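Local coordinates for protein SGT1 (Saccharomyces cerevisiae, PDB 5AN3) that is named as a suppressor of a G2 allele of SKP1 and, through its tetratricopeptide-repeat (TPR) domain, probably binds partner proteins, at residues K22-Y27 and A46-L51; T36-L41 and M76-R81; E69-A74 and F92-H97; S85-V90 and K115-V120. One frame throughout, in Å; residues are numbered along the deposited sequence.

The four contacts follow one superhelical pile of helices, each joining elements that are neighbours in chain order. Contact 1 pairs helix 20-33 with helix 38-52, contact 2 sets the start of helix 38-52 against the end of helix 61-81, contact 3 joins helices 61-81 and 84-100, and contact 4 brings helix 84-100 to the end of helix 104-116. Contacts 1 and 3 are buried. Contact 1 relies on sulfur and aliphatic packing, whereas contact 3 adds a tyrosine-aspartate hydrogen bond. Contact 2 is partly buried and mixes a leucine with an arginine and water. Contact 4 lies at the surface, across the chain's centre from contact 1, and involves a glycine and a helix-ending turn.

Contact 1: residues K22-Y27 and A46-L51; sequences KALHLY and ACLEKL
The sulfur of Cys47 touches three residues of the facing helix, Ala23, Leu24 and Tyr27, and this is the feature that sets the contact apart. Cys47 SG lies 3.5 Å from Leu24 N and 3.7 Å from Ala23 CB, while the Tyr27 ring presents its edge: Tyr27 CD2 is 3.8 Å from Cys47 SG, and the sulfur stands 75° off the ring normal. The result is a cysteine sulfur-aromatic contact made in the region of the ring plane. SG reaches all three neighbours from a position anti to the carbonyl carbon of Cys47 (chi1 -69°).

Leu24 carries the other half of the packing. Its CB rests on Cys47 CB at 3.9 Å, and beyond it the two methyls part company. Leu24 CD1 meets Leu48 CD2 at 3.6 Å, the two side chains crossing at about a right angle, and Leu24 CD2 touches Leu51 CD1 at 3.7 Å. Trp58 covers all three leucines from the following loop, and Leu14 of helix 3-16 packs on both Ala23 and Cys47.

No hydrogen bond joins the two segments, so their association is one of shape and apolar burial. The axes of these helix segments come within 9.3 Å at 152°, consistent with the small Ala23 and Cys47 side chains between them. A close antiparallel pair of consecutive helices with small residues at its interface is the arrangement from which TPR domains are built.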
loop_
_atom_site.group_PDB
_atom_site.type_symbol
_atom_site.label_atom_id
_atom_site.label_comp_id
_atom_site.label_asym_id
_atom_site.label_seq_id
_atom_site.Cartn_x
_atom_site.Cartn_y
_atom_site.Cartn_z
ATOM N N LYS B 22 9.801 19.286 -2.770
ATOM C CA LYS B 22 10.832 20.322 -2.824
ATOM C C LYS B 22 11.804 19.983 -3.944
ATOM O O LYS B 22 12.101 20.838 -4.782
ATOM C CB LYS B 22 11.573 20.446 -1.476
ATOM N N ALA B 23 12.246 18.709 -3.987
ATOM C CA ALA B 23 13.149 18.175 -4.991
ATOM C C ALA B 23 12.559 18.288 -6.408
ATOM O O ALA B 23 13.276 18.689 -7.333
ATOM C CB ALA B 23 13.474 16.731 -4.677
ATOM N N LEU B 24 11.279 17.926 -6.588
ATOM C CA LEU B 24 10.589 17.969 -7.883
ATOM C C LEU B 24 10.706 19.340 -8.538
ATOM O O LEU B 24 10.999 19.401 -9.730
ATOM C CB LEU B 24 9.093 17.592 -7.705
ATOM C CG LEU B 24 8.166 17.819 -8.881
ATOM C CD1 LEU B 24 8.295 16.718 -9.875
ATOM C CD2 LEU B 24 6.758 17.951 -8.428
ATOM N N HIS B 25 10.490 20.428 -7.771
ATOM C CA HIS B 25 10.511 21.781 -8.323
ATOM C C HIS B 25 11.938 22.297 -8.499
ATOM O O HIS B 25 12.177 23.098 -9.408
ATOM C CB HIS B 25 9.624 22.719 -7.508
ATOM C CG HIS B 25 8.191 22.249 -7.522
ATOM N ND1 HIS B 25 7.595 21.689 -6.389
ATOM C CD2 HIS B 25 7.315 22.166 -8.561
ATOM C CE1 HIS B 25 6.375 21.331 -6.763
ATOM N NE2 HIS B 25 6.158 21.598 -8.059
ATOM N N LEU B 26 12.901 21.771 -7.709
ATOM C CA LEU B 26 14.322 22.056 -7.903
ATOM C C LEU B 26 14.772 21.461 -9.228
ATOM O O LEU B 26 15.527 22.115 -9.961
ATOM C CB LEU B 26 15.171 21.515 -6.746
ATOM C CG LEU B 26 15.023 22.276 -5.425
ATOM C CD1 LEU B 26 15.577 21.479 -4.287
ATOM C CD2 LEU B 26 15.641 23.652 -5.486
ATOM N N TYR B 27 14.252 20.253 -9.573
ATOM C CA TYR B 27 14.571 19.589 -10.841
ATOM C C TYR B 27 13.898 20.301 -12.023
ATOM O O TYR B 27 14.540 20.445 -13.066
ATOM C CB TYR B 27 14.221 18.096 -10.802
ATOM C CG TYR B 27 15.252 17.271 -10.057
ATOM C CD1 TYR B 27 16.567 17.208 -10.494
ATOM C CD2 TYR B 27 14.911 16.553 -8.914
ATOM C CE1 TYR B 27 17.514 16.437 -9.829
ATOM C CE2 TYR B 27 15.859 15.789 -8.230
ATOM C CZ TYR B 27 17.157 15.730 -8.698
ATOM O OH TYR B 27 18.098 14.977 -8.050
ATOM N N ALA B 46 11.927 10.114 -10.667
ATOM C CA ALA B 46 12.029 9.507 -9.320
ATOM C C ALA B 46 11.138 10.268 -8.327
ATOM O O ALA B 46 10.399 9.631 -7.572
ATOM C CB ALA B 46 13.474 9.488 -8.829
ATOM N N CYS B 47 11.156 11.624 -8.374
ATOM C CA CYS B 47 10.290 12.475 -7.547
ATOM C C CYS B 47 8.848 12.115 -7.774
ATOM O O CYS B 47 8.126 11.878 -6.807
ATOM C CB CYS B 47 10.519 13.953 -7.843
ATOM S SG CYS B 47 12.119 14.572 -7.303
ATOM N N LEU B 48 8.433 12.078 -9.060
ATOM C CA LEU B 48 7.063 11.796 -9.465
ATOM C C LEU B 48 6.628 10.413 -9.016
ATOM O O LEU B 48 5.488 10.261 -8.583
ATOM C CB LEU B 48 6.880 11.963 -10.980
ATOM C CG LEU B 48 7.038 13.376 -11.541
ATOM C CD1 LEU B 48 6.965 13.345 -13.016
ATOM C CD2 LEU B 48 5.961 14.297 -11.052
ATOM N N GLU B 49 7.535 9.429 -9.053
ATOM C CA GLU B 49 7.239 8.077 -8.582
ATOM C C GLU B 49 7.020 8.090 -7.060
ATOM O O GLU B 49 6.050 7.494 -6.622
ATOM C CB GLU B 49 8.330 7.088 -8.994
ATOM C CG GLU B 49 8.324 6.813 -10.493
ATOM C CD GLU B 49 9.507 6.065 -11.081
ATOM O OE1 GLU B 49 10.308 5.482 -10.315
ATOM O OE2 GLU B 49 9.628 6.065 -12.328
ATOM N N LYS B 50 7.854 8.817 -6.270
ATOM C CA LYS B 50 7.699 8.948 -4.812
ATOM C C LYS B 50 6.371 9.631 -4.454
ATOM O O LYS B 50 5.695 9.185 -3.520
ATOM C CB LYS B 50 8.870 9.746 -4.195
ATOM C CG LYS B 50 9.762 8.934 -3.263
ATOM C CD LYS B 50 10.121 9.754 -2.018
ATOM C CE LYS B 50 10.496 8.884 -0.842
ATOM N N LEU B 51 6.003 10.711 -5.197
ATOM C CA LEU B 51 4.780 11.492 -4.980
ATOM C C LEU B 51 3.551 10.642 -5.265
ATOM O O LEU B 51 2.597 10.687 -4.494
ATOM C CB LEU B 51 4.765 12.774 -5.841
ATOM C CG LEU B 51 5.850 13.824 -5.554
ATOM C CD1 LEU B 51 5.979 14.794 -6.693
ATOM C CD2 LEU B 51 5.562 14.574 -4.293
#

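Contact 2: residues T36-L41 and M76-R81; sequences TNLTAL and MTAEGR
The guanidinium of Arg81 receives Leu38 CD1 over one face, 3.4 Å above the plane and offset toward the rim, while Thr36 O and a water molecule lie at its edge, in plane. Leu38 and Arg81 reach toward each other tip to tip, the arginine chain being extended from CG to NE. Arg81 NH2 donates to the water at 2.8 Å, and the same water accepts a weak bond from Leu38 N, so a solvent molecule bridges the charged group and the first turn of helix 38-52.

That turn begins with a classical N-cap: Asn37 OD1 accepts from Ala40 N at 2.8 Å, in the carbonyl plane, with an N-H...O angle of 162°. The contact thereby sets the capped start of one TPR-domain helix against the C-terminal turn of another, helix 61-81.

Further in, Thr77 meets Thr36, in the loop, and Leu38, in the first turn. Thr77 CG2 packs on Thr36 CB at 3.7 Å, and Thr77 CB lies 4.0 Å from Leu38 CD2, the Thr77 and Leu38 side chains sliding past each other in opposite directions. Thr77 OG1 bonds back to Lys73 O within its own helix. Ala74 and Lys86 also pack on Leu38, the latter from helix 84-100.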
loop_
_atom_site.group_PDB
_atom_site.type_symbol
_atom_site.label_atom_id
_atom_site.label_comp_id
_atom_site.label_asym_id
_atom_site.label_seq_id
_atom_site.Cartn_x
_atom_site.Cartn_y
_atom_site.Cartn_z
ATOM N N THR B 36 17.986 19.079 -21.471
ATOM C CA THR B 36 18.488 17.734 -21.800
ATOM C C THR B 36 19.463 17.185 -20.748
ATOM O O THR B 36 20.245 16.294 -21.055
ATOM C CB THR B 36 19.103 17.706 -23.213
ATOM O OG1 THR B 36 20.158 18.661 -23.316
ATOM C CG2 THR B 36 18.067 17.921 -24.303
ATOM N N ASN B 37 19.372 17.666 -19.506
ATOM C CA ASN B 37 20.207 17.170 -18.425
ATOM C C ASN B 37 19.656 15.824 -17.969
ATOM O O ASN B 37 18.529 15.764 -17.440
ATOM C CB ASN B 37 20.250 18.176 -17.277
ATOM C CG ASN B 37 21.162 17.755 -16.150
ATOM O OD1 ASN B 37 20.813 16.932 -15.300
ATOM N ND2 ASN B 37 22.342 18.323 -16.103
ATOM N N LEU B 38 20.440 14.748 -18.174
ATOM C CA LEU B 38 20.001 13.403 -17.825
ATOM C C LEU B 38 19.702 13.231 -16.334
ATOM O O LEU B 38 18.668 12.665 -16.003
ATOM C CB LEU B 38 20.995 12.343 -18.293
ATOM C CG LEU B 38 21.032 12.154 -19.810
ATOM C CD1 LEU B 38 22.254 11.382 -20.235
ATOM C CD2 LEU B 38 19.784 11.491 -20.320
ATOM N N THR B 39 20.546 13.746 -15.448
ATOM C CA THR B 39 20.332 13.619 -14.009
ATOM C C THR B 39 18.996 14.270 -13.590
ATOM O O THR B 39 18.226 13.651 -12.851
ATOM C CB THR B 39 21.530 14.191 -13.264
ATOM O OG1 THR B 39 22.692 13.550 -13.788
ATOM C CG2 THR B 39 21.457 13.959 -11.765
ATOM N N ALA B 40 18.708 15.477 -14.095
ATOM C CA ALA B 40 17.466 16.176 -13.808
ATOM C C ALA B 40 16.245 15.427 -14.403
ATOM O O ALA B 40 15.233 15.321 -13.726
ATOM C CB ALA B 40 17.537 17.600 -14.340
ATOM N N LEU B 41 16.353 14.845 -15.611
ATOM C CA LEU B 41 15.246 14.093 -16.223
ATOM C C LEU B 41 14.926 12.825 -15.441
ATOM O O LEU B 41 13.765 12.555 -15.126
ATOM C CB LEU B 41 15.559 13.709 -17.693
ATOM C CG LEU B 41 15.599 14.842 -18.724
ATOM C CD1 LEU B 41 16.268 14.387 -19.960
ATOM C CD2 LEU B 41 14.225 15.353 -19.039
ATOM N N MET B 76 16.208 9.344 -25.335
ATOM C CA MET B 76 16.429 10.118 -26.553
ATOM C C MET B 76 17.778 10.853 -26.510
ATOM O O MET B 76 18.542 10.808 -27.481
ATOM C CB MET B 76 15.318 11.147 -26.726
ATOM C CG MET B 76 14.162 10.665 -27.517
ATOM S SD MET B 76 13.223 12.133 -28.018
ATOM N N THR B 77 18.064 11.520 -25.372
ATOM C CA THR B 77 19.280 12.295 -25.142
ATOM C C THR B 77 20.480 11.375 -25.070
ATOM O O THR B 77 21.465 11.623 -25.760
ATOM C CB THR B 77 19.161 13.135 -23.867
ATOM O OG1 THR B 77 17.863 13.735 -23.793
ATOM C CG2 THR B 77 20.235 14.189 -23.771
ATOM N N ALA B 78 20.400 10.317 -24.240
ATOM C CA ALA B 78 21.481 9.360 -24.040
ATOM C C ALA B 78 21.862 8.667 -25.349
ATOM O O ALA B 78 23.058 8.561 -25.659
ATOM C CB ALA B 78 21.074 8.340 -22.990
ATOM N N GLU B 79 20.839 8.263 -26.138
ATOM C CA GLU B 79 21.017 7.600 -27.424
ATOM C C GLU B 79 21.563 8.560 -28.476
ATOM O O GLU B 79 22.386 8.146 -29.295
ATOM C CB GLU B 79 19.710 6.955 -27.894
ATOM C CG GLU B 79 19.504 5.578 -27.280
ATOM C CD GLU B 79 18.252 4.817 -27.680
ATOM O OE1 GLU B 79 17.213 5.468 -27.944
ATOM O OE2 GLU B 79 18.294 3.564 -27.674
ATOM N N GLY B 80 21.124 9.823 -28.417
ATOM C CA GLY B 80 21.541 10.891 -29.316
ATOM C C GLY B 80 23.025 11.167 -29.242
ATOM O O GLY B 80 23.637 11.451 -30.267
ATOM N N ARG B 81 23.608 11.077 -28.027
ATOM C CA ARG B 81 25.034 11.244 -27.747
ATOM C C ARG B 81 25.847 10.011 -28.064
ATOM O O ARG B 81 27.025 10.138 -28.392
ATOM C CB ARG B 81 25.279 11.524 -26.268
ATOM C CG ARG B 81 24.499 12.622 -25.687
ATOM C CD ARG B 81 24.545 12.488 -24.188
ATOM N NE ARG B 81 23.632 13.447 -23.584
ATOM C CZ ARG B 81 23.729 13.898 -22.348
ATOM N NH1 ARG B 81 24.706 13.474 -21.556
ATOM N NH2 ARG B 81 22.857 14.783 -21.891
HETATM O O HOH W 1 23.670 15.209 -19.264
#

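Contact 3: residues E69-A74 and F92-H97; sequences ELLDKA and FRYFVH
Leu71 packs against Tyr94, Arg93 and His97, and each part of its side chain finds a different neighbour. Leu71 CB lies over one face of the Tyr94 ring in a CH-pi contact, 4.1 Å from the ring centroid and 21° off the normal, offset toward the rim on the CE1 side. From there CG stands anti to the carbonyl carbon and the chain forks. Leu71 CD1 goes to His97 CB at 3.8 Å, and Leu71 CD2 to Arg93 CB at 3.7 Å. Both of these side chains cross the leucine obliquely. Arg93 offers only its root here, since bends at chi2 and chi3 lead its guanidinium away, and the His97 ring turns its ND1 to Glu49 on helix 38-52.

Tyr94 spans the gap between the helices. While Leu71 covers part of one face, the Tyr94 hydroxyl extends past the leucine to donate a hydrogen bond from OH to Asp72 OD1 at 2.5 Å, a length too uncertain at this resolution to interpret. The aspartate oxygen lies in the plane of the ring at its edge, with carboxylate and ring planes 38° apart. Tyr110 of helix 104-116 stacks with the tyrosine.

The helix segments run antiparallel at 165°, their axes 10.5 Å apart, as successive helices of a TPR array do; Leu71 and Tyr94 bridge the separation. Chemically, an apolar centre is bordered by one directional bond, in which an exposed and presumably ionised aspartate would fix the direction of the hydroxyl proton and tie down the ring's tip.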
loop_
_atom_site.group_PDB
_atom_site.type_symbol
_atom_site.label_atom_id
_atom_site.label_comp_id
_atom_site.label_asym_id
_atom_site.label_seq_id
_atom_site.Cartn_x
_atom_site.Cartn_y
_atom_site.Cartn_z
ATOM N N GLU B 69 7.475 9.511 -19.499
ATOM C CA GLU B 69 7.800 10.486 -20.551
ATOM C C GLU B 69 9.148 11.169 -20.273
ATOM O O GLU B 69 9.894 11.426 -21.210
ATOM C CB GLU B 69 6.679 11.519 -20.707
ATOM N N LEU B 70 9.483 11.406 -18.991
ATOM C CA LEU B 70 10.784 11.969 -18.604
ATOM C C LEU B 70 11.908 10.950 -18.866
ATOM O O LEU B 70 13.007 11.336 -19.272
ATOM C CB LEU B 70 10.790 12.388 -17.126
ATOM C CG LEU B 70 10.150 13.728 -16.799
ATOM C CD1 LEU B 70 9.814 13.795 -15.340
ATOM C CD2 LEU B 70 11.065 14.871 -17.159
ATOM N N LEU B 71 11.616 9.647 -18.668
ATOM C CA LEU B 71 12.572 8.578 -18.954
ATOM C C LEU B 71 12.695 8.398 -20.456
ATOM O O LEU B 71 13.778 8.122 -20.941
ATOM C CB LEU B 71 12.181 7.264 -18.268
ATOM C CG LEU B 71 12.268 7.285 -16.724
ATOM C CD1 LEU B 71 11.647 6.064 -16.132
ATOM C CD2 LEU B 71 13.701 7.517 -16.224
ATOM N N ASP B 72 11.612 8.630 -21.200
ATOM C CA ASP B 72 11.616 8.575 -22.664
ATOM C C ASP B 72 12.538 9.646 -23.219
ATOM O O ASP B 72 13.345 9.353 -24.107
ATOM C CB ASP B 72 10.186 8.728 -23.252
ATOM C CG ASP B 72 9.226 7.548 -23.066
ATOM O OD1 ASP B 72 9.691 6.449 -22.654
ATOM O OD2 ASP B 72 8.009 7.718 -23.351
ATOM N N LYS B 73 12.450 10.870 -22.662
ATOM C CA LYS B 73 13.236 12.026 -23.069
ATOM C C LYS B 73 14.714 11.778 -22.771
ATOM O O LYS B 73 15.571 12.173 -23.564
ATOM C CB LYS B 73 12.735 13.297 -22.372
ATOM C CG LYS B 73 12.961 14.540 -23.208
ATOM N N ALA B 74 15.005 11.085 -21.635
ATOM C CA ALA B 74 16.347 10.719 -21.184
ATOM C C ALA B 74 16.959 9.733 -22.140
ATOM O O ALA B 74 18.109 9.922 -22.526
ATOM C CB ALA B 74 16.303 10.139 -19.787
ATOM N N PHE B 92 18.266 1.181 -16.784
ATOM C CA PHE B 92 18.127 0.706 -15.400
ATOM C C PHE B 92 16.987 1.451 -14.709
ATOM O O PHE B 92 16.242 0.812 -13.988
ATOM C CB PHE B 92 19.431 0.819 -14.594
ATOM C CG PHE B 92 19.249 0.680 -13.098
ATOM C CD1 PHE B 92 19.135 -0.573 -12.507
ATOM C CD2 PHE B 92 19.214 1.804 -12.277
ATOM C CE1 PHE B 92 18.993 -0.700 -11.119
ATOM C CE2 PHE B 92 19.036 1.679 -10.896
ATOM C CZ PHE B 92 18.937 0.428 -10.325
ATOM N N ARG B 93 16.858 2.777 -14.925
ATOM C CA ARG B 93 15.799 3.636 -14.381
ATOM C C ARG B 93 14.430 3.197 -14.912
ATOM O O ARG B 93 13.443 3.272 -14.175
ATOM C CB ARG B 93 16.059 5.124 -14.711
ATOM C CG ARG B 93 17.330 5.735 -14.105
ATOM C CD ARG B 93 17.592 5.357 -12.661
ATOM N NE ARG B 93 16.428 5.598 -11.813
ATOM C CZ ARG B 93 16.361 5.246 -10.537
ATOM N NH1 ARG B 93 17.396 4.657 -9.951
ATOM N NH2 ARG B 93 15.260 5.482 -9.833
ATOM N N TYR B 94 14.381 2.712 -16.173
ATOM C CA TYR B 94 13.187 2.120 -16.760
ATOM C C TYR B 94 12.812 0.841 -16.010
ATOM O O TYR B 94 11.636 0.636 -15.692
ATOM C CB TYR B 94 13.417 1.771 -18.214
ATOM C CG TYR B 94 13.036 2.826 -19.217
ATOM C CD1 TYR B 94 11.709 3.221 -19.374
ATOM C CD2 TYR B 94 13.972 3.319 -20.120
ATOM C CE1 TYR B 94 11.344 4.161 -20.336
ATOM C CE2 TYR B 94 13.620 4.249 -21.096
ATOM C CZ TYR B 94 12.306 4.672 -21.198
ATOM O OH TYR B 94 11.984 5.582 -22.178
ATOM N N PHE B 95 13.812 -0.033 -15.726
ATOM C CA PHE B 95 13.561 -1.259 -14.978
ATOM C C PHE B 95 12.900 -0.904 -13.661
ATOM O O PHE B 95 11.853 -1.475 -13.357
ATOM C CB PHE B 95 14.848 -2.083 -14.756
ATOM C CG PHE B 95 14.940 -2.810 -13.429
ATOM C CD1 PHE B 95 14.260 -4.005 -13.221
ATOM C CD2 PHE B 95 15.715 -2.304 -12.390
ATOM C CE1 PHE B 95 14.330 -4.663 -11.988
ATOM C CE2 PHE B 95 15.792 -2.970 -11.164
ATOM C CZ PHE B 95 15.100 -4.146 -10.972
ATOM N N VAL B 96 13.480 0.067 -12.911
ATOM C CA VAL B 96 12.985 0.527 -11.605
ATOM C C VAL B 96 11.520 1.044 -11.728
ATOM O O VAL B 96 10.677 0.620 -10.933
ATOM C CB VAL B 96 13.927 1.560 -10.952
ATOM C CG1 VAL B 96 13.279 2.176 -9.718
ATOM C CG2 VAL B 96 15.260 0.918 -10.585
ATOM N N HIS B 97 11.214 1.858 -12.772
ATOM C CA HIS B 97 9.876 2.354 -13.073
ATOM C C HIS B 97 8.871 1.224 -13.208
ATOM O O HIS B 97 7.802 1.271 -12.581
ATOM C CB HIS B 97 9.896 3.164 -14.369
ATOM C CG HIS B 97 8.569 3.736 -14.772
ATOM N ND1 HIS B 97 8.089 4.904 -14.211
ATOM C CD2 HIS B 97 7.700 3.316 -15.719
ATOM C CE1 HIS B 97 6.941 5.152 -14.824
ATOM N NE2 HIS B 97 6.662 4.222 -15.736
#

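Contact 4: residues S85-V90 and K115-V120; sequences SKIGLV and KNLGYV
The hydroxyl OH of Tyr119 lies 3.9 Å from Leu89 CD1 and is hydrogen-bonded to the carboxylate of Asp121, two residues further along the chain, so the polar tip of the ring is engaged where its apolar rim meets the helix. Tyr119 CE1 touches Leu89 CD1 at 3.7 Å, and CD1 of the ring reaches Leu89 CA. Tyr119 CB points toward helix 84-100, and CG stands anti to the backbone N (chi1 -180°); Phe92 of that helix stacks with the ring.

The backbones come close where Gly88 CA is 5.1 Å from Leu117 CA. Lacking a side chain, the glycine lets Leu117 CB pack directly on Gly88 CA at 3.8 Å, with Tyr119 CB near its carbonyl group.

Leu117 and Tyr119 lie on either side of Gly118 in the turn that ends helix 104-116. Gly118 leaves the helix with a phi of 83° and two bonds back into the last turn, a Schellman motif, one of them from Gly118 N to Lys115 O at 3.2 Å. The reversal aims Leu117 and Tyr119 at the same neighbouring helix of the TPR domain. Beside Gly88, the Leu117 and Ile87 side chains cross obliquely, Leu117 CD1 meeting Ile87 CG2 at 3.8 Å. Ile87 also packs on Ala78 of helix 61-81.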
loop_
_atom_site.group_PDB
_atom_site.type_symbol
_atom_site.label_atom_id
_atom_site.label_comp_id
_atom_site.label_asym_id
_atom_site.label_seq_id
_atom_site.Cartn_x
_atom_site.Cartn_y
_atom_site.Cartn_z
ATOM N N SER B 85 27.157 4.299 -21.335
ATOM C CA SER B 85 27.083 4.409 -19.879
ATOM C C SER B 85 25.754 4.979 -19.457
ATOM O O SER B 85 25.081 4.387 -18.608
ATOM C CB SER B 85 28.216 5.287 -19.346
ATOM O OG SER B 85 29.259 5.465 -20.297
ATOM N N LYS B 86 25.362 6.115 -20.074
ATOM C CA LYS B 86 24.121 6.814 -19.771
ATOM C C LYS B 86 22.918 6.076 -20.347
ATOM O O LYS B 86 21.852 6.187 -19.765
ATOM C CB LYS B 86 24.175 8.265 -20.263
ATOM C CG LYS B 86 25.098 9.149 -19.420
ATOM N N ILE B 87 23.082 5.286 -21.444
ATOM C CA ILE B 87 21.979 4.489 -22.026
ATOM C C ILE B 87 21.657 3.367 -21.034
ATOM O O ILE B 87 20.486 3.154 -20.725
ATOM C CB ILE B 87 22.259 3.965 -23.476
ATOM C CG1 ILE B 87 22.465 5.139 -24.463
ATOM C CG2 ILE B 87 21.102 3.083 -23.981
ATOM C CD1 ILE B 87 23.174 4.834 -25.718
ATOM N N GLY B 88 22.699 2.727 -20.498
ATOM C CA GLY B 88 22.570 1.694 -19.481
ATOM C C GLY B 88 21.813 2.205 -18.272
ATOM O O GLY B 88 20.872 1.548 -17.809
ATOM N N LEU B 89 22.174 3.434 -17.806
ATOM C CA LEU B 89 21.553 4.102 -16.677
ATOM C C LEU B 89 20.068 4.330 -16.942
ATOM O O LEU B 89 19.264 3.981 -16.074
ATOM C CB LEU B 89 22.269 5.427 -16.387
ATOM C CG LEU B 89 21.665 6.377 -15.335
ATOM C CD1 LEU B 89 21.589 5.734 -13.944
ATOM C CD2 LEU B 89 22.466 7.642 -15.255
ATOM N N VAL B 90 19.698 4.853 -18.160
ATOM C CA VAL B 90 18.295 5.131 -18.517
ATOM C C VAL B 90 17.498 3.826 -18.519
ATOM O O VAL B 90 16.371 3.785 -18.009
ATOM C CB VAL B 90 18.089 5.916 -19.844
ATOM C CG1 VAL B 90 16.605 6.193 -20.080
ATOM C CG2 VAL B 90 18.856 7.234 -19.837
ATOM N N LYS B 115 22.257 -4.208 -17.814
ATOM C CA LYS B 115 23.372 -5.101 -17.484
ATOM C C LYS B 115 24.238 -5.380 -18.722
ATOM O O LYS B 115 25.459 -5.350 -18.604
ATOM C CB LYS B 115 22.856 -6.410 -16.871
ATOM N N ASN B 116 23.615 -5.583 -19.913
ATOM C CA ASN B 116 24.316 -5.828 -21.183
ATOM C C ASN B 116 25.028 -4.577 -21.708
ATOM O O ASN B 116 25.964 -4.707 -22.490
ATOM C CB ASN B 116 23.364 -6.377 -22.247
ATOM C CG ASN B 116 22.908 -7.795 -21.974
ATOM O OD1 ASN B 116 23.714 -8.723 -21.781
ATOM N ND2 ASN B 116 21.600 -8.003 -21.982
ATOM N N LEU B 117 24.598 -3.382 -21.276
ATOM C CA LEU B 117 25.189 -2.089 -21.640
ATOM C C LEU B 117 26.317 -1.706 -20.664
ATOM O O LEU B 117 26.969 -0.672 -20.834
ATOM C CB LEU B 117 24.109 -0.995 -21.686
ATOM C CG LEU B 117 23.175 -1.049 -22.894
ATOM C CD1 LEU B 117 21.872 -0.383 -22.605
ATOM C CD2 LEU B 117 23.788 -0.434 -24.112
ATOM N N GLY B 118 26.551 -2.569 -19.678
ATOM C CA GLY B 118 27.601 -2.411 -18.683
ATOM C C GLY B 118 27.242 -1.522 -17.515
ATOM O O GLY B 118 28.131 -0.909 -16.919
ATOM N N TYR B 119 25.947 -1.455 -17.159
ATOM C CA TYR B 119 25.532 -0.641 -16.012
ATOM C C TYR B 119 26.041 -1.276 -14.719
ATOM O O TYR B 119 25.809 -2.465 -14.462
ATOM C CB TYR B 119 24.009 -0.415 -15.956
ATOM C CG TYR B 119 23.576 0.435 -14.777
ATOM C CD1 TYR B 119 23.846 1.799 -14.739
ATOM C CD2 TYR B 119 22.910 -0.128 -13.694
ATOM C CE1 TYR B 119 23.465 2.582 -13.651
ATOM C CE2 TYR B 119 22.527 0.644 -12.600
ATOM C CZ TYR B 119 22.801 1.999 -12.584
ATOM O OH TYR B 119 22.411 2.758 -11.510
ATOM N N VAL B 120 26.789 -0.471 -13.948
ATOM C CA VAL B 120 27.390 -0.873 -12.687
ATOM C C VAL B 120 26.713 -0.113 -11.553
ATOM O O VAL B 120 26.637 1.117 -11.578
ATOM C CB VAL B 120 28.929 -0.670 -12.692
#